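Local coordinates for protein group 3 allergen SMIPP-S Yv6023A04 (Sarcoptes scabiei type hominis, PDB 3H7O) that adopts the trypsin-like fold of S1 serine peptidases but is an inactivated protease paralogue, probably lacking the family's proteolytic activity, at residues S122-S127 / Q167-Q172; I55-T60 / L104-A109; H43-Q48 / A91-S96. The protein carries 3 engineered substitutions. All coordinates share one frame; numbering follows the deposited sequence.

Contact 1 (S122-S127 / Q167-Q172)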
loop_
_atom_site.group_PDB
_atom_site.type_symbol
_atom_site.label_atom_id
_atom_site.label_comp_id
_atom_site.label_asym_id
_atom_site.label_seq_id
_atom_site.Cartn_x
_atom_site.Cartn_y
_atom_site.Cartn_z
ATOM N N SER A 122 -3.102 5.381 18.857
ATOM C CA SER A 122 -1.990 6.070 18.201
ATOM C C SER A 122 -2.337 6.372 16.747
ATOM O O SER A 122 -3.278 5.800 16.193
ATOM C CB SER A 122 -0.694 5.255 18.291
ATOM O OG SER A 122 -0.713 4.135 17.422
ATOM N N ASP A 123 -1.579 7.276 16.137
ATOM C CA ASP A 123 -1.794 7.636 14.745
ATOM C C ASP A 123 -0.903 6.844 13.798
ATOM O O ASP A 123 0.248 6.547 14.119
ATOM C CB ASP A 123 -1.575 9.136 14.533
ATOM C CG ASP A 123 -2.761 9.971 14.986
ATOM O OD1 ASP A 123 -3.835 9.397 15.276
ATOM O OD2 ASP A 123 -2.615 11.211 15.043
ATOM N N VAL A 124 -1.463 6.487 12.646
ATOM C CA VAL A 124 -0.687 5.975 11.519
ATOM C C VAL A 124 -0.908 6.878 10.309
ATOM O O VAL A 124 -2.002 7.417 10.118
ATOM C CB VAL A 124 -1.025 4.496 11.164
ATOM C CG1 VAL A 124 -0.532 3.548 12.259
ATOM C CG2 VAL A 124 -2.520 4.307 10.897
ATOM N N LEU A 125 0.138 7.053 9.509
ATOM C CA LEU A 125 0.076 7.927 8.348
ATOM C C LEU A 125 -0.014 7.077 7.091
ATOM O O LEU A 125 0.920 6.347 6.753
ATOM C CB LEU A 125 1.302 8.857 8.304
ATOM C CG LEU A 125 1.455 9.870 7.154
ATOM C CD1 LEU A 125 0.432 10.997 7.250
ATOM C CD2 LEU A 125 2.870 10.452 7.131
ATOM N N VAL A 126 -1.155 7.162 6.412
ATOM C CA VAL A 126 -1.355 6.464 5.149
ATOM C C VAL A 126 -1.114 7.462 4.017
ATOM O O VAL A 126 -1.507 8.619 4.125
ATOM C CB VAL A 126 -2.775 5.816 5.067
ATOM C CG1 VAL A 126 -3.887 6.860 5.189
ATOM C CG2 VAL A 126 -2.936 4.987 3.790
ATOM N N SER A 127 -0.436 7.025 2.958
ATOM C CA SER A 127 -0.219 7.880 1.789
ATOM C C SER A 127 -0.466 7.110 0.493
ATOM O O SER A 127 -0.240 5.898 0.422
ATOM C CB SER A 127 1.190 8.482 1.801
ATOM O OG SER A 127 2.177 7.462 1.749
ATOM N N GLN A 167 -3.676 -11.077 10.998
ATOM C CA GLN A 167 -2.537 -10.264 10.595
ATOM C C GLN A 167 -2.938 -8.886 10.058
ATOM O O GLN A 167 -2.353 -8.390 9.093
ATOM C CB GLN A 167 -1.675 -11.024 9.580
ATOM C CG GLN A 167 -0.939 -12.238 10.158
ATOM C CD GLN A 167 -1.822 -13.460 10.323
ATOM O OE1 GLN A 167 -2.749 -13.684 9.544
ATOM N NE2 GLN A 167 -1.532 -14.266 11.340
ATOM N N VAL A 168 -3.933 -8.275 10.692
ATOM C CA VAL A 168 -4.384 -6.937 10.308
ATOM C C VAL A 168 -4.529 -6.018 11.522
ATOM O O VAL A 168 -4.550 -6.476 12.666
ATOM C CB VAL A 168 -5.727 -6.962 9.501
ATOM C CG1 VAL A 168 -5.584 -7.761 8.198
ATOM C CG2 VAL A 168 -6.893 -7.483 10.348
ATOM N N PHE A 169 -4.587 -4.716 11.262
ATOM C CA PHE A 169 -5.093 -3.761 12.235
ATOM C C PHE A 169 -6.033 -2.798 11.523
ATOM O O PHE A 169 -6.042 -2.712 10.284
ATOM C CB PHE A 169 -3.967 -3.016 12.978
ATOM C CG PHE A 169 -3.191 -2.051 12.122
ATOM C CD1 PHE A 169 -2.048 -2.466 11.445
ATOM C CD2 PHE A 169 -3.592 -0.723 12.005
ATOM C CE1 PHE A 169 -1.324 -1.573 10.652
ATOM C CE2 PHE A 169 -2.873 0.179 11.211
ATOM C CZ PHE A 169 -1.740 -0.244 10.540
ATOM N N CYS A 170 -6.834 -2.091 12.306
ATOM C CA CYS A 170 -7.783 -1.138 11.752
ATOM C C CYS A 170 -7.495 0.270 12.237
ATOM O O CYS A 170 -6.978 0.467 13.338
ATOM C CB CYS A 170 -9.210 -1.541 12.109
ATOM S SG CYS A 170 -9.706 -3.151 11.469
ATOM N N ALA A 171 -7.838 1.248 11.403
ATOM C CA ALA A 171 -7.649 2.652 11.731
ATOM C C ALA A 171 -8.714 3.493 11.032
ATOM O O ALA A 171 -9.245 3.097 9.990
ATOM C CB ALA A 171 -6.246 3.108 11.343
ATOM N N GLN A 172 -9.033 4.645 11.611
ATOM C CA GLN A 172 -10.100 5.491 11.078
ATOM C C GLN A 172 -9.926 6.955 11.463
ATOM O O GLN A 172 -9.410 7.270 12.535
ATOM C CB GLN A 172 -11.470 4.980 11.555
ATOM C CG GLN A 172 -12.669 5.537 10.784
ATOM C CD GLN A 172 -13.958 4.782 11.065
ATOM O OE1 GLN A 172 -14.068 4.056 12.052
ATOM N NE2 GLN A 172 -14.942 4.954 10.193
#
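Phe-169 is the first residue of 167-172 to reach the other segment, and it does so with the rim of its ring: CE2 lies 4.2 Å from CG2 of Val-124, and that methyl sits near the ring plane, not above a face. CG of Phe-169 is set between the backbone N and the carbonyl carbon (chi1 69°), which places the ring. The phenylalanine and valine side chains slide past each other in opposite directions, and both are buried, as is Ala-171. The Phe-169 ring also meets that of Phe-211, the two planes only about 15° apart. Cys-170, next along, belongs to the other side of the strand and forms the disulfide with Cys-155. This alternation fits a strand in the C-terminal beta-barrel of the chymotrypsin fold, where 123-128 and 168-172 both pair with 143-150 and are therefore not neighbours in the sheet; the contact spans the curled inner side instead. Ala-171 follows, and its CB stands 3.9 Å from the same CG2 of Val-124, so one methyl branch serves both partners. The backbones stay well apart, 7.7 Å between CA of Val-124 and CA of Ala-171. Ala-171 leans as well on Leu-147 of the intervening strand and on Phe-211.

Contact 2 (I55-T60 / L104-A109)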
loop_
_atom_site.group_PDB
_atom_site.type_symbol
_atom_site.label_atom_id
_atom_site.label_comp_id
_atom_site.label_asym_id
_atom_site.label_seq_id
_atom_site.Cartn_x
_atom_site.Cartn_y
_atom_site.Cartn_z
ATOM N N ILE A 55 6.280 0.454 -11.887
ATOM C CA ILE A 55 6.386 1.189 -10.631
ATOM C C ILE A 55 6.638 2.661 -10.927
ATOM O O ILE A 55 7.667 3.010 -11.507
ATOM C CB ILE A 55 7.549 0.660 -9.735
ATOM C CG1 ILE A 55 7.424 -0.848 -9.472
ATOM C CG2 ILE A 55 7.656 1.478 -8.425
ATOM C CD1 ILE A 55 6.155 -1.272 -8.757
ATOM N N GLN A 56 5.697 3.513 -10.526
ATOM C CA GLN A 56 5.856 4.958 -10.638
ATOM C C GLN A 56 6.245 5.518 -9.272
ATOM O O GLN A 56 5.569 5.267 -8.265
ATOM C CB GLN A 56 4.574 5.622 -11.159
ATOM C CG GLN A 56 4.708 7.139 -11.400
ATOM C CD GLN A 56 3.536 7.750 -12.161
ATOM O OE1 GLN A 56 2.564 7.072 -12.501
ATOM N NE2 GLN A 56 3.632 9.047 -12.438
ATOM N N TYR A 57 7.334 6.277 -9.247
ATOM C CA TYR A 57 7.882 6.789 -7.994
ATOM C C TYR A 57 8.334 8.241 -8.111
ATOM O O TYR A 57 8.378 8.793 -9.211
ATOM C CB TYR A 57 8.988 5.863 -7.449
ATOM C CG TYR A 57 10.204 5.624 -8.335
ATOM C CD1 TYR A 57 11.472 6.052 -7.929
ATOM C CD2 TYR A 57 10.102 4.931 -9.544
ATOM C CE1 TYR A 57 12.606 5.822 -8.718
ATOM C CE2 TYR A 57 11.232 4.700 -10.344
ATOM C CZ TYR A 57 12.479 5.146 -9.920
ATOM O OH TYR A 57 13.597 4.917 -10.699
ATOM N N GLU A 58 8.623 8.864 -6.966
ATOM C CA GLU A 58 9.009 10.281 -6.888
ATOM C C GLU A 58 7.912 11.225 -7.383
ATOM O O GLU A 58 8.205 12.310 -7.885
ATOM C CB GLU A 58 10.326 10.545 -7.642
ATOM C CG GLU A 58 11.502 9.703 -7.166
ATOM C CD GLU A 58 12.843 10.160 -7.716
ATOM O OE1 GLU A 58 12.878 11.070 -8.571
ATOM O OE2 GLU A 58 13.874 9.602 -7.283
ATOM N N SER A 59 6.653 10.821 -7.211
ATOM C CA SER A 59 5.526 11.514 -7.834
ATOM C C SER A 59 4.575 12.165 -6.834
ATOM O O SER A 59 4.009 11.503 -5.966
ATOM C CB SER A 59 4.749 10.558 -8.757
ATOM O OG SER A 59 3.621 11.202 -9.329
ATOM N N THR A 60 4.378 13.467 -6.992
ATOM C CA THR A 60 3.453 14.219 -6.151
ATOM C C THR A 60 2.068 14.272 -6.803
ATOM O O THR A 60 1.065 14.548 -6.145
ATOM C CB THR A 60 4.032 15.619 -5.854
ATOM O OG1 THR A 60 5.262 15.454 -5.135
ATOM C CG2 THR A 60 3.074 16.471 -5.024
ATOM N N LEU A 104 15.759 11.228 -1.423
ATOM C CA LEU A 104 15.033 12.480 -1.230
ATOM C C LEU A 104 13.568 12.336 -1.662
ATOM O O LEU A 104 12.659 12.340 -0.827
ATOM C CB LEU A 104 15.725 13.614 -2.003
ATOM C CG LEU A 104 17.208 13.887 -1.707
ATOM C CD1 LEU A 104 17.869 14.709 -2.820
ATOM C CD2 LEU A 104 17.401 14.558 -0.349
ATOM N N LYS A 105 13.344 12.203 -2.965
ATOM C CA LYS A 105 12.004 11.955 -3.491
ATOM C C LYS A 105 11.674 10.469 -3.430
ATOM O O LYS A 105 10.503 10.088 -3.449
ATOM C CB LYS A 105 11.883 12.454 -4.930
ATOM C CG LYS A 105 11.928 13.964 -5.096
ATOM C CD LYS A 105 11.845 14.319 -6.573
ATOM C CE LYS A 105 11.517 15.778 -6.786
ATOM N NZ LYS A 105 11.031 16.007 -8.175
ATOM N N SER A 106 12.715 9.637 -3.366
ATOM C CA SER A 106 12.550 8.188 -3.267
ATOM C C SER A 106 13.521 7.600 -2.249
ATOM O O SER A 106 14.743 7.742 -2.370
ATOM C CB SER A 106 12.708 7.517 -4.635
ATOM O OG SER A 106 13.920 7.911 -5.259
ATOM N N LYS A 107 12.958 6.950 -1.237
ATOM C CA LYS A 107 13.717 6.476 -0.088
ATOM C C LYS A 107 13.001 5.246 0.456
ATOM O O LYS A 107 11.777 5.220 0.486
ATOM C CB LYS A 107 13.776 7.581 0.976
ATOM C CG LYS A 107 14.778 7.360 2.090
ATOM C CD LYS A 107 14.720 8.484 3.113
ATOM C CE LYS A 107 15.498 8.117 4.365
ATOM N NZ LYS A 107 15.758 9.295 5.231
ATOM N N PRO A 108 13.753 4.217 0.882
ATOM C CA PRO A 108 13.062 3.054 1.423
ATOM C C PRO A 108 12.453 3.337 2.795
ATOM O O PRO A 108 12.988 4.141 3.561
ATOM C CB PRO A 108 14.175 2.003 1.547
ATOM C CG PRO A 108 15.326 2.538 0.753
ATOM C CD PRO A 108 15.211 4.015 0.837
ATOM N N ALA A 109 11.331 2.685 3.085
ATOM C CA ALA A 109 10.739 2.725 4.418
ATOM C C ALA A 109 11.500 1.762 5.328
ATOM O O ALA A 109 12.092 0.787 4.857
ATOM C CB ALA A 109 9.261 2.353 4.361
HETATM O O HOH W 1 8.801 7.700 -4.382
#
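The Tyr-57 ring presents its edge to Ser-106, whose CB lies in the ring plane 3.8 Å from CD1; Ile-55 O is also in that plane at the edge. The tyrosine hydroxyl is bound by the backbone N of Lys-100. The second flat group, the Glu-58 carboxylate, is held through both oxygens. Ser-106 OG donates to Glu-58 OE2 over 2.6 Å, and OE2 accepts through its anti lone pair, the one turned away from OE1, while OE1 forms a salt bridge with Lys-68. Lys-105 is different: its CB packs 3.6 Å from Glu-58 CG and the two side chains cross at about a right angle, but its NZ remains 5.3 Å from OE1, so any attraction there acts without direct contact. A water accepts from Glu-58 N at 2.8 Å and lies within 3.1 Å of Lys-105 O, between the two backbones. Glu-58 has positive phi (62°), which turns the chain as strand 54-57 ends; its carbonyl oxygen is buried without a partner. The contact thus fastens the end of an N-terminal barrel strand to the long connection between strands 91-95 and 123-128, the interdomain linker of the two-barrel chymotrypsin fold.

Contact 3 (H43-Q48 / A91-S96)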
loop_
_atom_site.group_PDB
_atom_site.type_symbol
_atom_site.label_atom_id
_atom_site.label_comp_id
_atom_site.label_asym_id
_atom_site.label_seq_id
_atom_site.Cartn_x
_atom_site.Cartn_y
_atom_site.Cartn_z
ATOM N N HIS A 43 -3.849 -8.452 -4.019
ATOM C CA HIS A 43 -4.988 -8.555 -4.941
ATOM C C HIS A 43 -4.816 -7.754 -6.241
ATOM O O HIS A 43 -5.420 -8.083 -7.258
ATOM C CB HIS A 43 -6.345 -8.307 -4.252
ATOM C CG HIS A 43 -6.617 -6.880 -3.894
ATOM N ND1 HIS A 43 -7.040 -5.947 -4.818
ATOM C CD2 HIS A 43 -6.578 -6.237 -2.703
ATOM C CE1 HIS A 43 -7.229 -4.787 -4.213
ATOM N NE2 HIS A 43 -6.959 -4.937 -2.930
ATOM N N CYS A 44 -3.963 -6.732 -6.193
ATOM C CA CYS A 44 -3.631 -5.912 -7.359
ATOM C C CYS A 44 -2.738 -6.638 -8.373
ATOM O O CYS A 44 -2.801 -6.357 -9.575
ATOM C CB CYS A 44 -2.930 -4.620 -6.916
ATOM S SG CYS A 44 -3.821 -3.613 -5.691
ATOM N N VAL A 45 -1.915 -7.572 -7.895
ATOM C CA VAL A 45 -0.826 -8.124 -8.710
ATOM C C VAL A 45 -0.757 -9.653 -8.823
ATOM O O VAL A 45 -0.048 -10.173 -9.686
ATOM C CB VAL A 45 0.570 -7.583 -8.246
ATOM C CG1 VAL A 45 0.640 -6.066 -8.382
ATOM C CG2 VAL A 45 0.887 -8.017 -6.806
ATOM N N PHE A 46 -1.492 -10.367 -7.971
ATOM C CA PHE A 46 -1.346 -11.828 -7.862
ATOM C C PHE A 46 -1.525 -12.587 -9.179
ATOM O O PHE A 46 -0.894 -13.623 -9.385
ATOM C CB PHE A 46 -2.264 -12.401 -6.772
ATOM C CG PHE A 46 -3.687 -12.599 -7.208
ATOM C CD1 PHE A 46 -4.161 -13.871 -7.517
ATOM C CD2 PHE A 46 -4.559 -11.515 -7.300
ATOM C CE1 PHE A 46 -5.481 -14.063 -7.919
ATOM C CE2 PHE A 46 -5.878 -11.693 -7.702
ATOM C CZ PHE A 46 -6.341 -12.968 -8.013
ATOM N N ASP A 47 -2.377 -12.064 -10.058
ATOM C CA ASP A 47 -2.692 -12.711 -11.334
ATOM C C ASP A 47 -2.199 -11.911 -12.545
ATOM O O ASP A 47 -2.655 -12.132 -13.668
ATOM C CB ASP A 47 -4.204 -12.940 -11.442
ATOM C CG ASP A 47 -5.010 -11.644 -11.317
ATOM O OD1 ASP A 47 -4.416 -10.568 -11.065
ATOM O OD2 ASP A 47 -6.249 -11.703 -11.465
ATOM N N GLN A 48 -1.277 -10.983 -12.310
ATOM C CA GLN A 48 -0.750 -10.128 -13.374
ATOM C C GLN A 48 0.665 -10.538 -13.745
ATOM O O GLN A 48 1.505 -10.729 -12.871
ATOM C CB GLN A 48 -0.771 -8.659 -12.936
ATOM C CG GLN A 48 -2.166 -8.127 -12.585
ATOM C CD GLN A 48 -3.148 -8.287 -13.725
ATOM O OE1 GLN A 48 -2.901 -7.831 -14.845
ATOM N NE2 GLN A 48 -4.271 -8.942 -13.450
ATOM N N ALA A 91 2.156 -8.450 -1.062
ATOM C CA ALA A 91 3.003 -8.961 -2.135
ATOM C C ALA A 91 4.272 -8.146 -2.264
ATOM O O ALA A 91 4.273 -6.936 -2.016
ATOM C CB ALA A 91 2.246 -8.960 -3.461
ATOM N N ILE A 92 5.348 -8.815 -2.662
ATOM C CA ILE A 92 6.607 -8.142 -2.951
ATOM C C ILE A 92 6.878 -8.204 -4.448
ATOM O O ILE A 92 6.825 -9.276 -5.056
ATOM C CB ILE A 92 7.782 -8.748 -2.150
ATOM C CG1 ILE A 92 7.535 -8.562 -0.648
ATOM C CG2 ILE A 92 9.108 -8.085 -2.553
ATOM C CD1 ILE A 92 8.449 -9.383 0.252
ATOM N N LEU A 93 7.134 -7.042 -5.040
ATOM C CA LEU A 93 7.507 -6.963 -6.444
ATOM C C LEU A 93 9.021 -6.863 -6.555
ATOM O O LEU A 93 9.630 -5.995 -5.934
ATOM C CB LEU A 93 6.835 -5.757 -7.115
ATOM C CG LEU A 93 5.311 -5.622 -6.972
ATOM C CD1 LEU A 93 4.816 -4.365 -7.668
ATOM C CD2 LEU A 93 4.575 -6.848 -7.500
ATOM N N GLU A 94 9.619 -7.759 -7.337
ATOM C CA GLU A 94 11.062 -7.727 -7.589
ATOM C C GLU A 94 11.381 -7.033 -8.908
ATOM O O GLU A 94 10.682 -7.226 -9.905
ATOM C CB GLU A 94 11.648 -9.140 -7.588
ATOM C CG GLU A 94 13.154 -9.185 -7.836
ATOM C CD GLU A 94 13.729 -10.579 -7.753
ATOM O OE1 GLU A 94 12.960 -11.541 -7.548
ATOM O OE2 GLU A 94 14.962 -10.714 -7.896
ATOM N N LEU A 95 12.448 -6.235 -8.903
ATOM C CA LEU A 95 12.898 -5.519 -10.091
ATOM C C LEU A 95 14.185 -6.103 -10.667
ATOM O O LEU A 95 15.077 -6.515 -9.922
ATOM C CB LEU A 95 13.093 -4.039 -9.763
ATOM C CG LEU A 95 11.816 -3.313 -9.356
ATOM C CD1 LEU A 95 12.148 -2.126 -8.465
ATOM C CD2 LEU A 95 11.012 -2.896 -10.592
ATOM N N SER A 96 14.268 -6.148 -11.995
ATOM C CA SER A 96 15.494 -6.572 -12.672
ATOM C C SER A 96 16.417 -5.380 -12.929
ATOM O O SER A 96 17.637 -5.537 -13.026
ATOM C CB SER A 96 15.173 -7.296 -13.982
ATOM O OG SER A 96 14.526 -6.432 -14.898
#
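Val-45 has CG1 anti to its carbonyl carbon (chi1 -61°), which leaves CG2 between the backbone N and the carbonyl carbon and aimed at strand 91-95. Leu-93 answers by another route: its CB does not head straight for the valine, but with CD1 trans to CA (chi2 179°) the bent branch, CD2, swings across. Val-45 CG2 lies 3.7 Å from Ala-91 CB and 3.9 Å from Leu-93 CD2, settling over two residues of the strand that are two apart in sequence, on the same side of it. Leu-93 CD2 in turn is 4.1 Å from CG1 of the same valine, so the leucine methyl lies against both valine branches. The contact is wholly apolar and small, 112 Å² over both sides, and Val-76 of strand 68-78 adds to the packing on Val-45.

Strand 91-95 belongs to the N-terminal barrel of the chymotrypsin fold, and Val-45 packs against it from the helical turn that follows strand 37-40. That strand bonds to 91-95 through Thr-40 with Ala-91 and Val-38 with Leu-93, then leads into the turn carrying His-43 and Cys-44, the trypsin-family histidine signature. The His-43 backbone N is bonded to Asp-89 OD1; by family resemblance these two residues probably occupy the histidine and aspartate positions of the catalytic triad in active relatives. Cys-44 is tied to Cys-28 by a disulfide.

Beyond Val-45 the chain makes a type I beta turn, closed by Gln-48 N donating to Val-45 O at 3.0 Å. Gln-48 NE2 also reaches Asp-47 OD1, 2.9 Å away with an N-H...O angle of 158°; the N-H comes from above the carboxylate plane of Asp-47, while OD1 itself lies close to the amide plane of Gln-48. Asp-47 CG lies 3.7 Å above one face of the Phe-46 ring, offset toward the rim, and that ring also meets Tyr-81.

Contacts 2 and 3 share the N-terminal six-stranded barrel, where strands 54-57 and 91-95 flank strand 68-78. Their centres are 18 Å apart, yet they touch inside the barrel: Ile-55 CD1 packs 3.5 Å from Leu-93 CD1. Their segments alternate along the chain, in the order 43-48, 55-60, 91-96 and 104-109. Contact 1 follows in series and lies in the other barrel, its centre 21 Å from that of contact 2 and 23 Å from that of contact 3, with the chain's centre between it and contact 3. Segment 104-109 belongs to the connection joining the barrels, so the three contacts sample both halves of the two-barrel fold and their linker, retained in this inactivated paralogue.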